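Local coordinates for tail spike protein gp49 (Pseudomonas phage LKA1, PDB 4RU4), which cleaves the O-specific polysaccharide of Pseudomonas as a lyase, degrading the host cell envelope during phage entry, at the interface of chains A and B. Numbering follows the deposited sequence. Chains: chain A/B, tail spike protein gp49.

The interface of chains A and B. Residues chain A 555, 560; chain B 528, 578-582.
A:Tyr555 reaches across from a loop of chain A and sets its phenol end into the turn that follows strand 572-578 of chain B. The patch lies at the distal tip of the C-terminal domain, the end away from the N-termini, where the second Ig-like regions of the two chains meet; it is a small part of the contact between two copies of the deposited trimer, and probably helps to lock the tips of the subunits together.

Polar contacts centre on the phenol hydroxyl. A:Tyr555 OH donates to the backbone carbonyl B:Thr579 O at 2.8 Å, meeting a lone pair in the carbonyl plane. The same oxygen hydrogen-bonds to the hydroxyl B:Ser528 OG at 2.9 Å. The two bonds anchor the hydroxyl and probably help to set how far the ring reaches. With CG anti to its own carbonyl carbon (chi1 -68°), the tyrosine side chain extends towards this pair of oxygens. The second link runs through backbone atoms: the amide A:Val560 N gives its hydrogen to B:Asp580 O at 3.2 Å. The carboxylate oxygen B:Asp580 OD1 is near that amide too, but the N-H points away from it, so the acidic group forms no hydrogen bond there.

Apolar packing fills in around these bonds. The tyrosine and phenylalanine rings are steeply inclined, about 73° between planes, and the phenylalanine presents its CD2 edge to the rim of one tyrosine face; A:Tyr555 CE2 lies in the plane of the B:Phe578 ring, 3.5 Å from its edge atom CD2. One methyl of the valine, A:Val560 CG2, rests against B:Phe578 CB at 3.7 Å, the two side chains meeting nearly at right angles. On the opposite side of the tyrosine ring plane, B:Gly582 CA comes over the hydroxyl end of the phenol, 3.7 Å from A:Tyr555 CZ.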
ATOM      1  N   TYR A 555      41.526 -23.370  32.031  1.00 10.37           N
ATOM      2  CA  TYR A 555      41.593 -24.021  33.334  1.00 10.45           C
ATOM      3  C   TYR A 555      41.434 -22.994  34.446  1.00 14.53           C
ATOM      4  O   TYR A 555      42.143 -21.996  34.483  1.00 14.73           O
ATOM      5  CB  TYR A 555      42.878 -24.858  33.512  1.00 13.39           C
ATOM      6  CG  TYR A 555      42.872 -26.066  32.577  1.00  9.87           C
ATOM      7  CD1 TYR A 555      42.082 -27.186  32.857  1.00  9.04           C
ATOM      8  CD2 TYR A 555      43.606 -26.054  31.385  1.00  7.62           C
ATOM      9  CE1 TYR A 555      42.038 -28.286  31.960  1.00  8.15           C
ATOM     10  CE2 TYR A 555      43.575 -27.133  30.492  1.00  8.00           C
ATOM     11  CZ  TYR A 555      42.806 -28.238  30.784  1.00  8.42           C
ATOM     12  OH  TYR A 555      42.777 -29.273  29.871  1.00 11.39           O
ATOM     13  N   VAL A 560      38.369 -27.279  33.888  1.00  8.15           N
ATOM     14  CA  VAL A 560      37.670 -26.323  33.040  1.00  9.33           C
ATOM     15  C   VAL A 560      36.296 -26.013  33.629  1.00 10.91           C
ATOM     16  O   VAL A 560      35.883 -24.840  33.724  1.00 11.12           O
ATOM     17  CB  VAL A 560      37.494 -26.836  31.608  1.00 11.86           C
ATOM     18  CG1 VAL A 560      36.691 -25.793  30.814  1.00  7.93           C
ATOM     19  CG2 VAL A 560      38.852 -27.073  30.952  1.00 10.01           C
TER
ATOM     20  N   SER B 528      46.340 -31.404  26.109  1.00 10.40           N
ATOM     21  CA  SER B 528      45.028 -31.638  26.710  1.00 10.60           C
ATOM     22  C   SER B 528      44.007 -30.716  26.059  1.00 10.08           C
ATOM     23  O   SER B 528      42.870 -30.597  26.528  1.00  9.90           O
ATOM     24  CB  SER B 528      45.074 -31.367  28.215  1.00 11.15           C
ATOM     25  OG  SER B 528      45.166 -29.977  28.460  1.00 13.67           O
ATOM     26  N   PHE B 578      39.003 -28.770  25.515  1.00  7.98           N
ATOM     27  CA  PHE B 578      39.982 -28.951  26.611  1.00 11.57           C
ATOM     28  C   PHE B 578      39.525 -30.129  27.464  1.00  8.93           C
ATOM     29  O   PHE B 578      38.365 -30.179  27.866  1.00 10.43           O
ATOM     30  CB  PHE B 578      40.010 -27.719  27.537  1.00 10.06           C
ATOM     31  CG  PHE B 578      40.728 -26.516  26.981  1.00 11.60           C
ATOM     32  CD1 PHE B 578      40.180 -25.767  25.953  1.00 14.18           C
ATOM     33  CD2 PHE B 578      41.946 -26.108  27.538  1.00 11.21           C
ATOM     34  CE1 PHE B 578      40.827 -24.632  25.458  1.00 13.01           C
ATOM     35  CE2 PHE B 578      42.604 -24.992  27.051  1.00 12.34           C
ATOM     36  CZ  PHE B 578      42.046 -24.249  25.997  1.00 10.03           C
ATOM     37  N   THR B 579      40.405 -31.078  27.770  1.00  9.63           N
ATOM     38  CA  THR B 579      39.975 -32.168  28.653  1.00  8.36           C
ATOM     39  C   THR B 579      39.689 -31.506  30.002  1.00 10.11           C
ATOM     40  O   THR B 579      40.378 -30.531  30.369  1.00  8.37           O
ATOM     41  CB  THR B 579      41.039 -33.275  28.795  1.00 13.59           C
ATOM     42  OG1 THR B 579      42.201 -32.768  29.480  1.00 11.00           O
ATOM     43  CG2 THR B 579      41.443 -33.815  27.411  1.00  8.58           C
ATOM     44  N   ASP B 580      38.670 -31.964  30.732  1.00  8.28           N
ATOM     45  CA  ASP B 580      38.297 -31.193  31.932  1.00 10.40           C
ATOM     46  C   ASP B 580      39.443 -31.195  32.959  1.00 13.43           C
ATOM     47  O   ASP B 580      39.705 -30.177  33.614  1.00 12.06           O
ATOM     48  CB  ASP B 580      37.007 -31.713  32.571  1.00 10.18           C
ATOM     49  CG  ASP B 580      36.428 -30.741  33.602  1.00 12.32           C
ATOM     50  OD1 ASP B 580      36.448 -29.491  33.377  1.00 10.28           O
ATOM     51  OD2 ASP B 580      35.950 -31.229  34.648  1.00 11.10           O
ATOM     52  N   ASP B 581      40.141 -32.330  33.061  1.00 11.42           N
ATOM     53  CA  ASP B 581      41.153 -32.503  34.101  1.00 11.53           C
ATOM     54  C   ASP B 581      42.604 -32.249  33.672  1.00 12.57           C
ATOM     55  O   ASP B 581      43.533 -32.414  34.474  1.00 11.90           O
ATOM     56  CB  ASP B 581      40.989 -33.871  34.811  1.00 16.68           C
ATOM     57  CG  ASP B 581      41.421 -35.047  33.945  1.00 17.81           C
ATOM     58  OD1 ASP B 581      41.754 -34.863  32.755  1.00 17.90           O
ATOM     59  OD2 ASP B 581      41.395 -36.176  34.456  1.00 20.72           O
ATOM     60  N   GLY B 582      42.799 -31.872  32.410  1.00 11.90           N
ATOM     61  CA  GLY B 582      44.122 -31.500  31.915  1.00 12.10           C
ATOM     62  C   GLY B 582      45.004 -32.670  31.533  1.00 14.03           C
ATOM     63  O   GLY B 582      46.197 -32.515  31.223  1.00 15.28           O
TER